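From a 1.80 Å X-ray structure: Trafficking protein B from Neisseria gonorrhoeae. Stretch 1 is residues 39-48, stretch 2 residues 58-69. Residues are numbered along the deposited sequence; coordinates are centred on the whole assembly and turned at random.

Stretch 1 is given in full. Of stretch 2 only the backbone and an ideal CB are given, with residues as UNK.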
# COMPACT_ATOMS: atom_id res chain seq x y z
N THR A 39 1.50 -3.62 6.98
CA THR A 39 2.31 -4.51 7.81
C THR A 39 1.61 -5.86 7.97
O THR A 39 2.25 -6.91 7.92
CB THR A 39 2.57 -3.85 9.19
OG1 THR A 39 3.24 -2.61 8.98
CG2 THR A 39 3.42 -4.74 10.07
N VAL A 40 0.29 -5.84 8.13
CA VAL A 40 -0.45 -7.08 8.28
C VAL A 40 -0.30 -7.88 6.97
O VAL A 40 -0.14 -9.10 7.00
CB VAL A 40 -1.96 -6.83 8.57
CG1 VAL A 40 -2.72 -8.14 8.58
CG2 VAL A 40 -2.11 -6.13 9.94
N ALA A 41 -0.33 -7.18 5.84
CA ALA A 41 -0.18 -7.88 4.55
C ALA A 41 1.21 -8.52 4.45
O ALA A 41 1.35 -9.65 3.95
CB ALA A 41 -0.37 -6.90 3.41
N GLU A 42 2.23 -7.78 4.88
CA GLU A 42 3.60 -8.30 4.81
C GLU A 42 3.79 -9.47 5.77
O GLU A 42 4.50 -10.43 5.44
CB GLU A 42 4.62 -7.20 5.11
CG GLU A 42 4.45 -5.96 4.24
CD GLU A 42 5.49 -4.89 4.53
OE1 GLU A 42 5.95 -4.82 5.69
OE2 GLU A 42 5.83 -4.11 3.60
N LEU A 43 3.19 -9.39 6.96
CA LEU A 43 3.29 -10.50 7.92
C LEU A 43 2.62 -11.73 7.33
O LEU A 43 3.18 -12.82 7.34
CB LEU A 43 2.61 -10.14 9.25
CG LEU A 43 3.34 -9.05 10.03
CD1 LEU A 43 2.51 -8.58 11.22
CD2 LEU A 43 4.68 -9.62 10.48
N ARG A 44 1.41 -11.55 6.80
CA ARG A 44 0.69 -12.68 6.21
C ARG A 44 1.44 -13.28 5.02
O ARG A 44 1.45 -14.50 4.85
CB ARG A 44 -0.73 -12.27 5.80
CG ARG A 44 -1.71 -12.15 6.98
CD ARG A 44 -3.01 -11.45 6.58
NE ARG A 44 -4.06 -11.65 7.57
CZ ARG A 44 -5.17 -10.91 7.65
NH1 ARG A 44 -5.38 -9.91 6.79
NH2 ARG A 44 -6.07 -11.19 8.59
N LEU A 45 2.09 -12.44 4.21
CA LEU A 45 2.83 -12.93 3.05
C LEU A 45 4.05 -13.73 3.51
O LEU A 45 4.34 -14.81 2.98
CB LEU A 45 3.26 -11.74 2.18
CG LEU A 45 4.16 -12.06 0.98
CD1 LEU A 45 3.51 -13.13 0.10
CD2 LEU A 45 4.42 -10.79 0.19
N GLY A 46 4.74 -13.20 4.51
CA GLY A 46 5.91 -13.87 5.05
C GLY A 46 5.57 -15.26 5.54
O GLY A 46 6.29 -16.24 5.26
N VAL A 47 4.47 -15.37 6.27
CA VAL A 47 4.06 -16.68 6.77
C VAL A 47 3.72 -17.61 5.60
O VAL A 47 4.12 -18.77 5.59
CB VAL A 47 2.83 -16.58 7.68
CG1 VAL A 47 2.34 -17.98 8.05
CG2 VAL A 47 3.20 -15.81 8.95
N ALA A 48 3.00 -17.09 4.60
CA ALA A 48 2.63 -17.91 3.46
C ALA A 48 3.79 -18.39 2.58
O ALA A 48 3.63 -19.31 1.78
CB ALA A 48 1.59 -17.18 2.60
N UNK A 58 1.04 -23.95 11.51
CA UNK A 58 0.95 -23.52 12.89
C UNK A 58 1.03 -22.01 13.02
O UNK A 58 0.23 -21.42 13.73
CB UNK A 58 2.06 -24.18 13.72
N UNK A 59 2.00 -21.38 12.35
CA UNK A 59 2.15 -19.92 12.45
C UNK A 59 0.96 -19.18 11.83
O UNK A 59 0.57 -18.10 12.30
CB UNK A 59 3.45 -19.48 11.77
N UNK A 60 0.36 -19.75 10.78
CA UNK A 60 -0.79 -19.12 10.17
C UNK A 60 -1.91 -19.08 11.22
O UNK A 60 -2.53 -18.04 11.44
CB UNK A 60 -1.23 -19.86 8.91
N UNK A 61 -2.11 -20.21 11.91
CA UNK A 61 -3.13 -20.30 12.95
C UNK A 61 -2.86 -19.29 14.06
O UNK A 61 -3.76 -18.58 14.49
CB UNK A 61 -3.18 -21.72 13.53
N UNK A 62 -1.61 -19.22 14.52
CA UNK A 62 -1.28 -18.29 15.58
C UNK A 62 -1.43 -16.84 15.16
O UNK A 62 -1.92 -16.00 15.93
CB UNK A 62 0.15 -18.54 16.06
N UNK A 63 -1.02 -16.52 13.94
CA UNK A 63 -1.15 -15.14 13.47
C UNK A 63 -2.62 -14.72 13.43
O UNK A 63 -3.01 -13.69 14.00
CB UNK A 63 -0.52 -14.98 12.09
N UNK A 64 -3.44 -15.53 12.78
CA UNK A 64 -4.85 -15.21 12.62
C UNK A 64 -5.70 -15.30 13.89
O UNK A 64 -6.54 -14.42 14.15
CB UNK A 64 -5.45 -16.14 11.56
N UNK A 65 -5.48 -16.34 14.68
CA UNK A 65 -6.28 -16.56 15.88
C UNK A 65 -5.73 -16.06 17.21
O UNK A 65 -6.48 -15.97 18.19
CB UNK A 65 -6.53 -18.06 16.01
N UNK A 66 -4.45 -15.73 17.26
CA UNK A 66 -3.86 -15.27 18.52
C UNK A 66 -3.22 -13.90 18.46
O UNK A 66 -3.34 -13.11 19.41
CB UNK A 66 -2.81 -16.28 18.99
N UNK A 67 -2.52 -13.61 17.37
CA UNK A 67 -1.84 -12.31 17.26
C UNK A 67 -2.71 -11.17 16.77
O UNK A 67 -2.85 -10.16 17.47
CB UNK A 67 -0.64 -12.44 16.32
N UNK A 68 -3.30 -11.31 15.58
CA UNK A 68 -4.13 -10.23 15.04
C UNK A 68 -5.31 -9.80 15.93
O UNK A 68 -5.66 -8.62 15.94
CB UNK A 68 -4.67 -10.66 13.68
N UNK A 69 -5.93 -10.73 16.68
CA UNK A 69 -7.04 -10.30 17.53
C UNK A 69 -6.58 -9.27 18.57
O UNK A 69 -7.39 -8.49 19.07
CB UNK A 69 -7.67 -11.51 18.23

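The two helices run nearly antiparallel, at 162°, with axes 9.8 Å apart at closest approach. Stretch 1 offers an apolar patch at Val47, Leu43 and Val40, and the long arm of Arg44 with its guanidinium.

Position 58 has helical angles, and its CA-to-CB bond points away from stretch 1. Almost any helix-compatible residue would suit. It is Val58, which makes no contact here.

Position 59 points toward stretch 1, and its ideal CB lies 4.2 Å from Val47 CG1. An apolar side chain fits: Leu, Ile, Met or Val. It is Leu59, whose CG packs 3.7 Å from Val47 CG2.

Position 60 points sideways, with its ideal CB 4.1 Å from Val47 CG1. Many side chains could turn past the valine, polar or apolar. It is His60. Its backbone N sits 3.8 Å from Val47 CG1, and its CB is 4.2 Å from the same methyl.

Positions 61 and 62 are out of reach of stretch 1, which imposes no choice. They are Glu61 and Arg62.

Position 63 points toward stretch 1. Its ideal CB is 4.9 Å from Val47 CG2, which leaves room for a medium-sized apolar side chain. Leu, Ile or Met would do. It is Leu63. Its CD2 lies 3.8 Å from Arg44 CG, 4.1 Å from Val47 CG2 and 4.4 Å from Leu43 CB, so one methyl touches three residues.

Position 64 points sideways, and its ideal CB has nothing of stretch 1 within 5.5 Å. The Arg44 guanidinium is still within range of a longer side chain. An acid suits best; Gln could also accept a hydrogen bond. It is Glu64, bent by chi1 and chi2 both m. Arg44 NE donates to Glu64 OE2 at 2.9 Å, and Arg44 NH2 to Glu64 OE1 at 2.9 Å. The carboxylate thus takes two hydrogen bonds within a salt bridge.

Positions 65 and 66 are out of reach, so stretch 1 sets no preference. They are Gln65 and Ser66.

Position 67 lies in a wider pi-type turn and is also out of reach. It is Ile67.

Position 68 is 3-10 and points toward stretch 1, its ideal CB 5.3 Å from Arg44 NH2. Val40 favours an apolar side chain; the guanidinium could also suit an acid. It is Leu68. Its CD1 lies 4.0 Å from Val40 CG1 and 3.2 Å from Arg44 NH2.

Position 69 is out of reach, with phi -61°, which proline allows. It is Pro69.

Stretch 2 58-69: VLHERLEQSILP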
# COMPACT_ATOMS: atom_id res chain seq x y z
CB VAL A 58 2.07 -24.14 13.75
CG1 VAL A 58 2.03 -23.53 15.14
CG2 VAL A 58 1.87 -25.68 13.84
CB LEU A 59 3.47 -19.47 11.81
CG LEU A 59 3.87 -17.99 11.86
CD1 LEU A 59 3.81 -17.49 13.30
CD2 LEU A 59 5.27 -17.80 11.30
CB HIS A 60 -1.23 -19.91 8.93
CG HIS A 60 -2.55 -19.47 8.37
ND1 HIS A 60 -3.76 -19.89 8.88
CD2 HIS A 60 -2.85 -18.58 7.39
CE1 HIS A 60 -4.74 -19.29 8.25
NE2 HIS A 60 -4.22 -18.48 7.34
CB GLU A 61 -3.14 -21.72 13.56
CG GLU A 61 -4.06 -21.89 14.78
CD GLU A 61 -5.51 -22.13 14.41
OE1 GLU A 61 -5.80 -23.15 13.74
OE2 GLU A 61 -6.38 -21.29 14.78
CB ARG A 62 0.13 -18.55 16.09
CG ARG A 62 0.24 -19.87 16.82
CD ARG A 62 -0.64 -19.87 18.06
NE ARG A 62 -0.49 -21.13 18.79
CZ ARG A 62 -1.10 -22.26 18.45
NH1 ARG A 62 -1.91 -22.29 17.40
NH2 ARG A 62 -0.88 -23.37 19.14
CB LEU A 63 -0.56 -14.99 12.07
CG LEU A 63 -0.65 -13.57 11.48
CD1 LEU A 63 0.08 -12.57 12.40
CD2 LEU A 63 -0.05 -13.56 10.09
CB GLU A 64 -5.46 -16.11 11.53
CG GLU A 64 -4.79 -15.99 10.14
CD GLU A 64 -4.80 -14.57 9.58
OE1 GLU A 64 -5.73 -13.79 9.90
OE2 GLU A 64 -3.88 -14.22 8.79
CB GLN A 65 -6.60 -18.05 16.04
CG GLN A 65 -7.52 -18.62 14.96
CD GLN A 65 -8.85 -17.87 14.88
OE1 GLN A 65 -9.06 -17.05 13.98
NE2 GLN A 65 -9.74 -18.15 15.83
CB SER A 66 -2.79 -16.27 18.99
OG SER A 66 -3.37 -17.52 19.34
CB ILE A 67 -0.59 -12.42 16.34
CG1 ILE A 67 0.43 -13.38 16.97
CG2 ILE A 67 0.07 -11.05 16.17
CD1 ILE A 67 1.56 -13.75 16.02
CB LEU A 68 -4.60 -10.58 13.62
CG LEU A 68 -3.49 -10.68 12.56
CD1 LEU A 68 -4.14 -10.89 11.18
CD2 LEU A 68 -2.64 -9.39 12.55
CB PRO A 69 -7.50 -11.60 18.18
CG PRO A 69 -7.24 -12.61 17.09
CD PRO A 69 -5.85 -12.20 16.64
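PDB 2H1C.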